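Local atomic coordinates of (5-formylfuran-3-yl)methyl phosphate transaminase (Methanococcus jannaschii, PDB entry 2Z61), a protein that catalyses the pyridoxal 5'-phosphate-dependent transamination between a furancarboxaldehyde phosphate and alanine, making the precursor of the furan moiety of methanofuran. Residues R5-E10 with K127-F132; T63-G67 with I241-L245; I75-Y79 with G232-S236; N120-P124 with G337-K341. All coordinates share one frame; numbering follows the deposited sequence.

Contact 1: R5-E10 with K127-F132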
loop_
_atom_site.group_PDB
_atom_site.type_symbol
_atom_site.label_atom_id
_atom_site.label_comp_id
_atom_site.label_asym_id
_atom_site.label_seq_id
_atom_site.Cartn_x
_atom_site.Cartn_y
_atom_site.Cartn_z
ATOM N N ARG A 5 14.619 -1.653 -13.471
ATOM C CA ARG A 5 13.157 -1.629 -13.439
ATOM C C ARG A 5 12.590 -0.221 -13.519
ATOM O O ARG A 5 11.707 0.053 -14.327
ATOM C CB ARG A 5 12.623 -2.292 -12.167
ATOM C CG ARG A 5 12.850 -3.782 -12.083
ATOM C CD ARG A 5 11.976 -4.397 -11.005
ATOM N NE ARG A 5 12.141 -5.844 -10.955
ATOM C CZ ARG A 5 13.159 -6.466 -10.371
ATOM N NH1 ARG A 5 14.111 -5.766 -9.771
ATOM N NH2 ARG A 5 13.232 -7.790 -10.405
ATOM N N LEU A 6 13.090 0.669 -12.670
ATOM C CA LEU A 6 12.608 2.043 -12.644
ATOM C C LEU A 6 12.919 2.798 -13.919
ATOM O O LEU A 6 12.299 3.822 -14.210
ATOM C CB LEU A 6 13.199 2.788 -11.447
ATOM C CG LEU A 6 12.275 2.917 -10.233
ATOM C CD1 LEU A 6 11.195 3.940 -10.532
ATOM C CD2 LEU A 6 11.658 1.564 -9.900
ATOM N N LEU A 7 13.878 2.286 -14.683
ATOM C CA LEU A 7 14.283 2.916 -15.930
ATOM C C LEU A 7 13.293 2.628 -17.052
ATOM O O LEU A 7 13.200 3.387 -18.015
ATOM C CB LEU A 7 15.684 2.437 -16.322
ATOM C CG LEU A 7 16.802 2.771 -15.321
ATOM C CD1 LEU A 7 18.095 2.102 -15.760
ATOM C CD2 LEU A 7 16.984 4.282 -15.216
ATOM N N ASN A 8 12.546 1.537 -16.919
ATOM C CA ASN A 8 11.561 1.159 -17.927
ATOM C C ASN A 8 10.171 1.684 -17.581
ATOM O O ASN A 8 9.272 1.673 -18.418
ATOM C CB ASN A 8 11.509 -0.365 -18.071
ATOM C CG ASN A 8 12.829 -0.954 -18.538
ATOM O OD1 ASN A 8 13.331 -0.612 -19.612
ATOM N ND2 ASN A 8 13.396 -1.850 -17.733
ATOM N N PHE A 9 10.006 2.142 -16.344
ATOM C CA PHE A 9 8.728 2.666 -15.857
ATOM C C PHE A 9 8.301 3.920 -16.622
ATOM O O PHE A 9 8.773 5.020 -16.330
ATOM C CB PHE A 9 8.850 3.011 -14.372
ATOM C CG PHE A 9 7.781 2.410 -13.517
ATOM C CD1 PHE A 9 7.830 1.068 -13.168
ATOM C CD2 PHE A 9 6.729 3.186 -13.051
ATOM C CE1 PHE A 9 6.845 0.507 -12.362
ATOM C CE2 PHE A 9 5.742 2.635 -12.246
ATOM C CZ PHE A 9 5.800 1.292 -11.902
ATOM N N GLU A 10 7.400 3.758 -17.586
ATOM C CA GLU A 10 6.926 4.886 -18.387
ATOM C C GLU A 10 6.097 5.870 -17.564
ATOM O O GLU A 10 5.488 5.498 -16.561
ATOM C CB GLU A 10 6.100 4.376 -19.573
ATOM C CG GLU A 10 6.890 3.499 -20.538
ATOM C CD GLU A 10 6.034 2.927 -21.656
ATOM O OE1 GLU A 10 5.439 3.718 -22.420
ATOM O OE2 GLU A 10 5.958 1.683 -21.770
ATOM N N LYS A 127 0.496 -1.810 -18.000
ATOM C CA LYS A 127 1.798 -2.081 -18.612
ATOM C C LYS A 127 2.975 -1.891 -17.645
ATOM O O LYS A 127 3.944 -2.641 -17.695
ATOM C CB LYS A 127 2.004 -1.214 -19.864
ATOM C CG LYS A 127 2.227 0.266 -19.602
ATOM C CD LYS A 127 2.424 1.026 -20.909
ATOM C CE LYS A 127 2.613 2.524 -20.683
ATOM N NZ LYS A 127 1.388 3.189 -20.164
ATOM N N ASN A 128 2.896 -0.908 -16.759
ATOM C CA ASN A 128 3.994 -0.704 -15.821
ATOM C C ASN A 128 4.126 -1.843 -14.813
ATOM O O ASN A 128 5.239 -2.288 -14.507
ATOM C CB ASN A 128 3.850 0.644 -15.109
ATOM C CG ASN A 128 4.216 1.809 -16.014
ATOM O OD1 ASN A 128 5.138 1.698 -16.827
ATOM N ND2 ASN A 128 3.512 2.930 -15.874
ATOM N N PHE A 129 2.994 -2.327 -14.306
ATOM C CA PHE A 129 3.010 -3.440 -13.363
ATOM C C PHE A 129 3.606 -4.671 -14.048
ATOM O O PHE A 129 4.406 -5.394 -13.460
ATOM C CB PHE A 129 1.589 -3.803 -12.906
ATOM C CG PHE A 129 0.945 -2.799 -11.988
ATOM C CD1 PHE A 129 1.577 -1.603 -11.665
ATOM C CD2 PHE A 129 -0.299 -3.072 -11.422
ATOM C CE1 PHE A 129 0.979 -0.698 -10.793
ATOM C CE2 PHE A 129 -0.902 -2.175 -10.547
ATOM C CZ PHE A 129 -0.261 -0.984 -10.233
ATOM N N ILE A 130 3.201 -4.896 -15.296
ATOM C CA ILE A 130 3.656 -6.060 -16.054
ATOM C C ILE A 130 5.163 -6.054 -16.311
ATOM O O ILE A 130 5.841 -7.045 -16.034
ATOM C CB ILE A 130 2.857 -6.185 -17.390
ATOM C CG1 ILE A 130 1.413 -6.591 -17.070
ATOM C CG2 ILE A 130 3.510 -7.228 -18.315
ATOM C CD1 ILE A 130 0.389 -6.252 -18.166
ATOM N N ARG A 131 5.691 -4.946 -16.821
ATOM C CA ARG A 131 7.128 -4.858 -17.067
ATOM C C ARG A 131 7.894 -5.021 -15.757
ATOM O O ARG A 131 8.834 -5.817 -15.665
ATOM C CB ARG A 131 7.490 -3.510 -17.692
ATOM C CG ARG A 131 7.070 -3.362 -19.136
ATOM C CD ARG A 131 7.387 -1.970 -19.656
ATOM N NE ARG A 131 7.056 -1.834 -21.071
ATOM C CZ ARG A 131 7.378 -2.727 -22.001
ATOM N NH1 ARG A 131 8.045 -3.826 -21.667
ATOM N NH2 ARG A 131 7.038 -2.523 -23.266
ATOM N N PHE A 132 7.484 -4.265 -14.741
ATOM C CA PHE A 132 8.134 -4.317 -13.436
ATOM C C PHE A 132 8.401 -5.750 -12.986
ATOM O O PHE A 132 9.438 -6.031 -12.382
ATOM C CB PHE A 132 7.273 -3.610 -12.384
ATOM C CG PHE A 132 7.911 -3.542 -11.020
ATOM C CD1 PHE A 132 8.700 -2.454 -10.658
ATOM C CD2 PHE A 132 7.715 -4.563 -10.091
ATOM C CE1 PHE A 132 9.287 -2.374 -9.385
ATOM C CE2 PHE A 132 8.296 -4.498 -8.814
ATOM C CZ PHE A 132 9.082 -3.397 -8.461
#

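Contact 2: T63-G67 with I241-L245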
loop_
_atom_site.group_PDB
_atom_site.type_symbol
_atom_site.label_atom_id
_atom_site.label_comp_id
_atom_site.label_asym_id
_atom_site.label_seq_id
_atom_site.Cartn_x
_atom_site.Cartn_y
_atom_site.Cartn_z
ATOM N N THR A 63 -5.203 -4.826 11.922
ATOM C CA THR A 63 -6.254 -5.840 11.948
ATOM C C THR A 63 -5.610 -7.072 11.329
ATOM O O THR A 63 -4.466 -7.022 10.893
ATOM C CB THR A 63 -7.462 -5.491 11.054
ATOM O OG1 THR A 63 -7.076 -5.600 9.681
ATOM C CG2 THR A 63 -7.980 -4.082 11.338
ATOM N N ASP A 64 -6.355 -8.171 11.296
ATOM C CA ASP A 64 -5.901 -9.411 10.671
ATOM C C ASP A 64 -5.510 -8.994 9.251
ATOM O O ASP A 64 -6.173 -8.145 8.655
ATOM C CB ASP A 64 -7.073 -10.404 10.645
ATOM C CG ASP A 64 -6.819 -11.611 9.759
ATOM O OD1 ASP A 64 -7.654 -12.536 9.793
ATOM O OD2 ASP A 64 -5.808 -11.646 9.030
ATOM N N SER A 65 -4.443 -9.571 8.706
ATOM C CA SER A 65 -4.009 -9.196 7.365
ATOM C C SER A 65 -4.994 -9.512 6.239
ATOM O O SER A 65 -4.899 -8.934 5.154
ATOM C CB SER A 65 -2.654 -9.830 7.058
ATOM O OG SER A 65 -1.641 -9.241 7.857
ATOM N N ARG A 66 -5.929 -10.424 6.479
ATOM C CA ARG A 66 -6.924 -10.774 5.464
ATOM C C ARG A 66 -8.000 -9.700 5.466
ATOM O O ARG A 66 -8.728 -9.532 4.490
ATOM C CB ARG A 66 -7.586 -12.119 5.782
ATOM C CG ARG A 66 -6.620 -13.256 6.078
ATOM C CD ARG A 66 -7.365 -14.464 6.648
ATOM N NE ARG A 66 -7.705 -15.443 5.618
ATOM C CZ ARG A 66 -6.859 -16.349 5.137
ATOM N NH1 ARG A 66 -5.618 -16.416 5.593
ATOM N NH2 ARG A 66 -7.251 -17.186 4.190
ATOM N N GLY A 67 -8.099 -8.979 6.580
ATOM C CA GLY A 67 -9.114 -7.948 6.714
ATOM C C GLY A 67 -10.150 -8.467 7.693
ATOM O O GLY A 67 -10.402 -9.673 7.743
ATOM N N ILE A 241 -5.219 -16.883 -3.029
ATOM C CA ILE A 241 -5.469 -16.008 -1.892
ATOM C C ILE A 241 -4.385 -16.171 -0.836
ATOM O O ILE A 241 -3.942 -15.194 -0.236
ATOM C CB ILE A 241 -6.848 -16.288 -1.249
ATOM C CG1 ILE A 241 -7.959 -15.741 -2.144
ATOM C CG2 ILE A 241 -6.930 -15.648 0.123
ATOM C CD1 ILE A 241 -7.889 -14.232 -2.381
ATOM N N GLU A 242 -3.947 -17.407 -0.621
ATOM C CA GLU A 242 -2.909 -17.692 0.358
ATOM C C GLU A 242 -1.603 -17.007 -0.047
ATOM O O GLU A 242 -0.838 -16.543 0.803
ATOM C CB GLU A 242 -2.689 -19.202 0.454
ATOM C CG GLU A 242 -2.403 -19.705 1.859
ATOM C CD GLU A 242 -3.559 -19.447 2.819
ATOM O OE1 GLU A 242 -4.689 -19.906 2.530
ATOM O OE2 GLU A 242 -3.338 -18.790 3.862
ATOM N N ALA A 243 -1.351 -16.952 -1.352
ATOM C CA ALA A 243 -0.140 -16.336 -1.868
ATOM C C ALA A 243 -0.193 -14.817 -1.705
ATOM O O ALA A 243 0.794 -14.189 -1.324
ATOM C CB ALA A 243 0.045 -16.702 -3.337
ATOM N N ILE A 244 -1.347 -14.234 -2.009
ATOM C CA ILE A 244 -1.529 -12.796 -1.892
ATOM C C ILE A 244 -1.424 -12.375 -0.430
ATOM O O ILE A 244 -0.973 -11.275 -0.131
ATOM C CB ILE A 244 -2.893 -12.360 -2.506
ATOM C CG1 ILE A 244 -2.823 -12.513 -4.032
ATOM C CG2 ILE A 244 -3.219 -10.916 -2.135
ATOM C CD1 ILE A 244 -4.039 -12.028 -4.771
ATOM N N LEU A 245 -1.816 -13.259 0.483
ATOM C CA LEU A 245 -1.737 -12.970 1.910
ATOM C C LEU A 245 -0.285 -12.770 2.352
ATOM O O LEU A 245 0.018 -11.855 3.120
ATOM C CB LEU A 245 -2.367 -14.101 2.725
ATOM C CG LEU A 245 -2.389 -13.926 4.249
ATOM C CD1 LEU A 245 -2.966 -12.558 4.615
ATOM C CD2 LEU A 245 -3.227 -15.034 4.871
#

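Contact 3: I75-Y79 with G232-S236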
loop_
_atom_site.group_PDB
_atom_site.type_symbol
_atom_site.label_atom_id
_atom_site.label_comp_id
_atom_site.label_asym_id
_atom_site.label_seq_id
_atom_site.Cartn_x
_atom_site.Cartn_y
_atom_site.Cartn_z
ATOM N N ILE A 75 -19.153 -8.735 2.081
ATOM C CA ILE A 75 -18.835 -8.763 0.655
ATOM C C ILE A 75 -19.271 -10.104 0.074
ATOM O O ILE A 75 -19.806 -10.176 -1.033
ATOM C CB ILE A 75 -17.324 -8.564 0.413
ATOM C CG1 ILE A 75 -16.937 -7.120 0.763
ATOM C CG2 ILE A 75 -16.979 -8.889 -1.046
ATOM C CD1 ILE A 75 -15.435 -6.857 0.780
ATOM N N SER A 76 -19.027 -11.160 0.841
ATOM C CA SER A 76 -19.401 -12.510 0.467
ATOM C C SER A 76 -20.917 -12.558 0.241
ATOM O O SER A 76 -21.384 -13.047 -0.785
ATOM C CB SER A 76 -18.994 -13.474 1.584
ATOM O OG SER A 76 -19.525 -14.765 1.367
ATOM N N GLU A 77 -21.681 -12.030 1.194
ATOM C CA GLU A 77 -23.135 -12.018 1.073
ATOM C C GLU A 77 -23.562 -11.184 -0.132
ATOM O O GLU A 77 -24.554 -11.497 -0.792
ATOM C CB GLU A 77 -23.780 -11.453 2.343
ATOM C CG GLU A 77 -23.404 -12.202 3.613
ATOM C CD GLU A 77 -24.081 -11.645 4.858
ATOM O OE1 GLU A 77 -24.096 -10.406 5.031
ATOM O OE2 GLU A 77 -24.592 -12.449 5.670
ATOM N N LEU A 78 -22.811 -10.124 -0.416
ATOM C CA LEU A 78 -23.113 -9.250 -1.548
ATOM C C LEU A 78 -23.095 -10.022 -2.870
ATOM O O LEU A 78 -23.995 -9.869 -3.702
ATOM C CB LEU A 78 -22.095 -8.102 -1.598
ATOM C CG LEU A 78 -22.110 -7.046 -2.716
ATOM C CD1 LEU A 78 -21.661 -7.651 -4.023
ATOM C CD2 LEU A 78 -23.498 -6.443 -2.844
ATOM N N TYR A 79 -22.067 -10.845 -3.057
ATOM C CA TYR A 79 -21.929 -11.624 -4.280
ATOM C C TYR A 79 -22.962 -12.730 -4.418
ATOM O O TYR A 79 -23.351 -13.083 -5.529
ATOM C CB TYR A 79 -20.516 -12.204 -4.392
ATOM C CG TYR A 79 -19.522 -11.195 -4.927
ATOM C CD1 TYR A 79 -19.133 -10.093 -4.156
ATOM C CD2 TYR A 79 -19.033 -11.293 -6.225
ATOM C CE1 TYR A 79 -18.290 -9.111 -4.673
ATOM C CE2 TYR A 79 -18.186 -10.317 -6.754
ATOM C CZ TYR A 79 -17.821 -9.229 -5.971
ATOM O OH TYR A 79 -16.996 -8.261 -6.482
ATOM N N GLY A 232 -9.678 -1.732 -0.966
ATOM C CA GLY A 232 -10.252 -2.531 -2.037
ATOM C C GLY A 232 -10.199 -3.986 -1.599
ATOM O O GLY A 232 -9.975 -4.267 -0.420
ATOM N N TYR A 233 -10.402 -4.918 -2.523
ATOM C CA TYR A 233 -10.342 -6.317 -2.163
ATOM C C TYR A 233 -10.100 -7.221 -3.364
ATOM O O TYR A 233 -10.350 -6.848 -4.503
ATOM C CB TYR A 233 -11.623 -6.717 -1.423
ATOM C CG TYR A 233 -12.894 -6.573 -2.233
ATOM C CD1 TYR A 233 -13.188 -7.462 -3.265
ATOM C CD2 TYR A 233 -13.814 -5.552 -1.957
ATOM C CE1 TYR A 233 -14.366 -7.351 -4.002
ATOM C CE2 TYR A 233 -15.001 -5.432 -2.692
ATOM C CZ TYR A 233 -15.269 -6.342 -3.712
ATOM O OH TYR A 233 -16.442 -6.273 -4.424
ATOM N N VAL A 234 -9.589 -8.413 -3.094
ATOM C CA VAL A 234 -9.315 -9.367 -4.153
ATOM C C VAL A 234 -10.009 -10.682 -3.818
ATOM O O VAL A 234 -10.049 -11.092 -2.660
ATOM C CB VAL A 234 -7.797 -9.599 -4.308
ATOM C CG1 VAL A 234 -7.522 -10.550 -5.456
ATOM C CG2 VAL A 234 -7.102 -8.268 -4.558
ATOM N N ILE A 235 -10.571 -11.328 -4.832
ATOM C CA ILE A 235 -11.249 -12.603 -4.631
ATOM C C ILE A 235 -10.688 -13.640 -5.600
ATOM O O ILE A 235 -10.496 -13.348 -6.781
ATOM C CB ILE A 235 -12.764 -12.476 -4.866
ATOM C CG1 ILE A 235 -13.353 -11.426 -3.918
ATOM C CG2 ILE A 235 -13.435 -13.829 -4.630
ATOM C CD1 ILE A 235 -14.809 -11.085 -4.191
ATOM N N SER A 236 -10.421 -14.841 -5.097
ATOM C CA SER A 236 -9.892 -15.919 -5.926
ATOM C C SER A 236 -9.930 -17.241 -5.151
ATOM O O SER A 236 -10.533 -17.312 -4.084
ATOM C CB SER A 236 -8.459 -15.591 -6.354
ATOM O OG SER A 236 -7.938 -16.586 -7.216
#

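Contact 4: N120-P124 with G337-K341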
loop_
_atom_site.group_PDB
_atom_site.type_symbol
_atom_site.label_atom_id
_atom_site.label_comp_id
_atom_site.label_asym_id
_atom_site.label_seq_id
_atom_site.Cartn_x
_atom_site.Cartn_y
_atom_site.Cartn_z
ATOM N N ASN A 120 -6.150 -2.501 -25.941
ATOM C CA ASN A 120 -5.605 -1.283 -26.541
ATOM C C ASN A 120 -6.838 -0.494 -26.986
ATOM O O ASN A 120 -7.481 -0.861 -27.966
ATOM C CB ASN A 120 -4.763 -1.625 -27.776
ATOM C CG ASN A 120 -3.913 -0.449 -28.265
ATOM O OD1 ASN A 120 -4.219 0.716 -28.010
ATOM N ND2 ASN A 120 -2.846 -0.764 -28.987
ATOM N N PRO A 121 -7.180 0.606 -26.291
ATOM C CA PRO A 121 -6.565 1.249 -25.122
ATOM C C PRO A 121 -6.986 0.647 -23.781
ATOM O O PRO A 121 -7.968 -0.087 -23.705
ATOM C CB PRO A 121 -7.038 2.683 -25.254
ATOM C CG PRO A 121 -8.461 2.479 -25.687
ATOM C CD PRO A 121 -8.334 1.399 -26.756
ATOM N N CYS A 122 -6.242 0.984 -22.727
ATOM C CA CYS A 122 -6.532 0.493 -21.379
ATOM C C CYS A 122 -5.921 1.397 -20.303
ATOM O O CYS A 122 -5.341 2.440 -20.604
ATOM C CB CYS A 122 -5.995 -0.929 -21.206
ATOM S SG CYS A 122 -4.243 -1.030 -20.765
ATOM N N TYR A 123 -6.056 0.979 -19.045
ATOM C CA TYR A 123 -5.518 1.711 -17.896
ATOM C C TYR A 123 -3.986 1.740 -18.009
ATOM O O TYR A 123 -3.344 0.699 -18.033
ATOM C CB TYR A 123 -5.929 1.006 -16.603
ATOM C CG TYR A 123 -5.612 1.766 -15.335
ATOM C CD1 TYR A 123 -4.964 1.142 -14.267
ATOM C CD2 TYR A 123 -5.992 3.099 -15.187
ATOM C CE1 TYR A 123 -4.706 1.828 -13.083
ATOM C CE2 TYR A 123 -5.740 3.793 -14.012
ATOM C CZ TYR A 123 -5.097 3.153 -12.967
ATOM O OH TYR A 123 -4.850 3.849 -11.806
ATOM N N PRO A 124 -3.387 2.941 -18.059
ATOM C CA PRO A 124 -1.931 3.115 -18.178
ATOM C C PRO A 124 -1.019 2.385 -17.194
ATOM O O PRO A 124 0.125 2.080 -17.531
ATOM C CB PRO A 124 -1.754 4.637 -18.126
ATOM C CG PRO A 124 -2.957 5.102 -17.352
ATOM C CD PRO A 124 -4.060 4.243 -17.911
ATOM N N GLY A 337 -2.102 8.371 -24.441
ATOM C CA GLY A 337 -1.583 7.877 -23.178
ATOM C C GLY A 337 -2.052 6.488 -22.776
ATOM O O GLY A 337 -1.363 5.784 -22.035
ATOM N N PHE A 338 -3.218 6.077 -23.262
ATOM C CA PHE A 338 -3.743 4.764 -22.911
ATOM C C PHE A 338 -3.384 3.655 -23.900
ATOM O O PHE A 338 -3.671 2.484 -23.649
ATOM C CB PHE A 338 -5.262 4.833 -22.757
ATOM C CG PHE A 338 -5.729 5.921 -21.828
ATOM C CD1 PHE A 338 -5.934 7.216 -22.297
ATOM C CD2 PHE A 338 -5.974 5.651 -20.485
ATOM C CE1 PHE A 338 -6.379 8.224 -21.444
ATOM C CE2 PHE A 338 -6.418 6.653 -19.622
ATOM C CZ PHE A 338 -6.622 7.941 -20.105
ATOM N N GLY A 339 -2.758 4.023 -25.015
ATOM C CA GLY A 339 -2.387 3.035 -26.016
ATOM C C GLY A 339 -2.152 3.655 -27.382
ATOM O O GLY A 339 -2.577 4.781 -27.642
ATOM N N SER A 340 -1.473 2.925 -28.260
ATOM C CA SER A 340 -1.180 3.428 -29.601
ATOM C C SER A 340 -2.456 3.682 -30.399
ATOM O O SER A 340 -2.523 4.614 -31.199
ATOM C CB SER A 340 -0.294 2.436 -30.358
ATOM O OG SER A 340 -0.934 1.179 -30.492
ATOM N N LYS A 341 -3.467 2.851 -30.172
ATOM C CA LYS A 341 -4.739 2.978 -30.877
ATOM C C LYS A 341 -5.441 4.304 -30.592
ATOM O O LYS A 341 -6.376 4.680 -31.295
ATOM C CB LYS A 341 -5.677 1.835 -30.477
ATOM C CG LYS A 341 -5.929 0.801 -31.561
ATOM C CD LYS A 341 -4.665 0.027 -31.901
ATOM C CE LYS A 341 -4.852 -0.810 -33.162
ATOM N NZ LYS A 341 -6.084 -1.653 -33.098
#

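Contact 1: R5-E10 with K127-F132
Phe132, at the end of helix 125-132, meets Arg5 through both its ring and its backbone. Its CG is anti to the backbone N (chi1 -176°), which brings the ring beside its own carbonyl, and one extended arginine chain serves both: CD of Arg5 lies over a ring face, 3.8 Å from the centroid of the Phe132 ring, and NE of Arg5 hydrogen-bonds to Phe132 O at 3.1 Å. That oxygen lies in the guanidinium plane, but the bond is bent at the hydrogen (136°). Phe9 CE1 is 3.9 Å from Phe132 CD1. Over one face of the Phe9 ring sits CB of Asn128, with the amide stacked nearly parallel to the ring (11°). In this homodimeric aminotransferase the N-terminal segment is packed at the subunit interface: Phe9 O accepts from Lys246 of the second subunit, and Asn128 ND2 bonds to Asn250 of that subunit. Asn128 also holds the backbone of Glu10 through two weak hydrogen bonds, Glu10 N to Asn128 OD1 (3.2 Å) and Asn128 ND2 to Glu10 O (3.3 Å). The poorly ordered Glu10 carboxylate lies across Lys127 CE and makes a long salt bridge from OE2 to Arg131 NE (3.8 Å).

Contact 2: T63-G67 with I241-L245
This is a turn-on-helix contact: Ser65 and Arg66, in the type I beta turn from Asp64 to Gly67, rest on Leu245 of helix 238-251, at the edge of the domain built on the seven-stranded sheet. Leu245 does most of the touching from the helix. Its CG stands anti to the backbone N (chi1 -179°), sending the branch out to the turn, where CD1 meets Ser65 CB at 3.7 Å and Arg66 CG at 4.0 Å. The arginine crosses the leucine at about a right angle and bends at chi3 (95°), which brings the guanidinium round toward Glu242. There Glu242 OE2 sits in the guanidinium plane, at its edge, and forms a long salt bridge of 3.7 Å with Arg66 NH1, an atom whose modelled place is doubtful. The turn has its own bracing. Arg66 N gives a straight 2.8 Å bond to Asp64 OD2, approaching from above the carboxylate plane; this is an Asx turn. Asp64 O takes two donors from opposite faces of its plane, Thr63 OG1 at 2.9 Å and Gly67 N at 3.0 Å. Ser65 OG in turn bonds to Ile253 O, and Ser65 O to Gln248. With no hydrogen bond between the two segments, their cohesion is mainly apolar, through Leu245, and the long Arg66-Glu242 pair probably adds only a modest electrostatic pull.

Contact 3: I75-Y79 with G232-S236
Tyr79 and Tyr233 meet through their hydroxyls, OH to OH at 2.9 Å, in a hydrogen bond that either could donate. Each oxygen lies in the plane of the other's ring, at its edge. This is the tight part of the packing of helix 69-82 on strand 232-235 of the seven-stranded sheet, where the local axes run 11.8 Å apart at 62°. Tyr233 has CG between its backbone N and carbonyl carbon (chi1 62°), which carries the ring out to the helix and under Ile75. There CG2 of the isoleucine lies over a ring face, 4.2 Å from the Tyr233 centroid, and its CD1 presses on Tyr233 CD2 at 3.4 Å. Ile235 fits more loosely: its CD1 covers one face of the Tyr79 ring, 4.0 Å from Tyr79 CZ, and only brushes Ile75 CG2 at 4.4 Å. Beyond this, the far side of the helix turns Glu77 to solvent. A phenylalanine at Tyr233 would keep the ring under Ile75 but would probably leave the Tyr79 hydroxyl without this mate. Ile92 packs on both isoleucines, and Asn218 of strand 214-219 touches both tyrosines. Both tyrosines are buried, and their mutual bond probably satisfies much of the polar need of the two hydroxyls.

Contact 4: N120-P124 with G337-K341
Asn120 grips Ser340 and Lys341 where the loop after strand 115-119 of the seven-stranded aminotransferase sheet lies against loop 337-341, beside the C-terminal three-stranded sheet. Three hydrogen bonds link the loops. Cys122 N donates to Phe338 O at 3.1 Å, backbone to backbone. The Asn120 amide uses both its ends: ND2 gives a straight bond (167°) in the amide plane to Ser340 OG, and OD1 accepts from the backbone of Lys341. With an alanine at Asn120, Lys341 N and Ser340 OG would probably lose these partners, leaving the backbone there less held. Apolar contact is centred on Phe338. Its CB touches CB of Pro121, which follows a cis peptide, at 3.7 Å; its CD2 lies 3.5 Å from Pro124 CD, the two side chains pointing the same way. Cys122 O sits at the ring edge, in its plane. Lys341 lays its aliphatic chain across the amide, CD 3.5 Å from Asn120 ND2, before NZ reaches a salt bridge with Asp141. Gly339 packs with its CA 3.6 Å from Asn120 OD1, and a CB there would clash with that oxygen. The same OD1 takes its bond from Lys341 N at 3.1 Å, the donor tilted 29° from the carbonyl plane.

Overall arrangement
The four contacts fall into two pairs. Contacts 2 and 3 lie with centres about 13 Å apart and touch, Ile241 CG1 packing 3.6 Å from Ser236 O, because strand 232-235 leads straight into helix 238-251. Contacts 1 and 4, with centres about 15 Å apart, share the chain that runs from the 120-124 loop into helix 125-132, and Lys127 NZ comes 4.2 Å from Gly337 O. Between pairs, centres stand about 26 to 32 Å apart, and contacts 3 and 4 lie on opposite sides of the chain's centre. Lys222, which carries pyridoxal phosphate, falls ten residues before the 232-236 segment of contact 3. Contacts 1 and 2 both reach the second subunit, where Ala243 packs on Leu6.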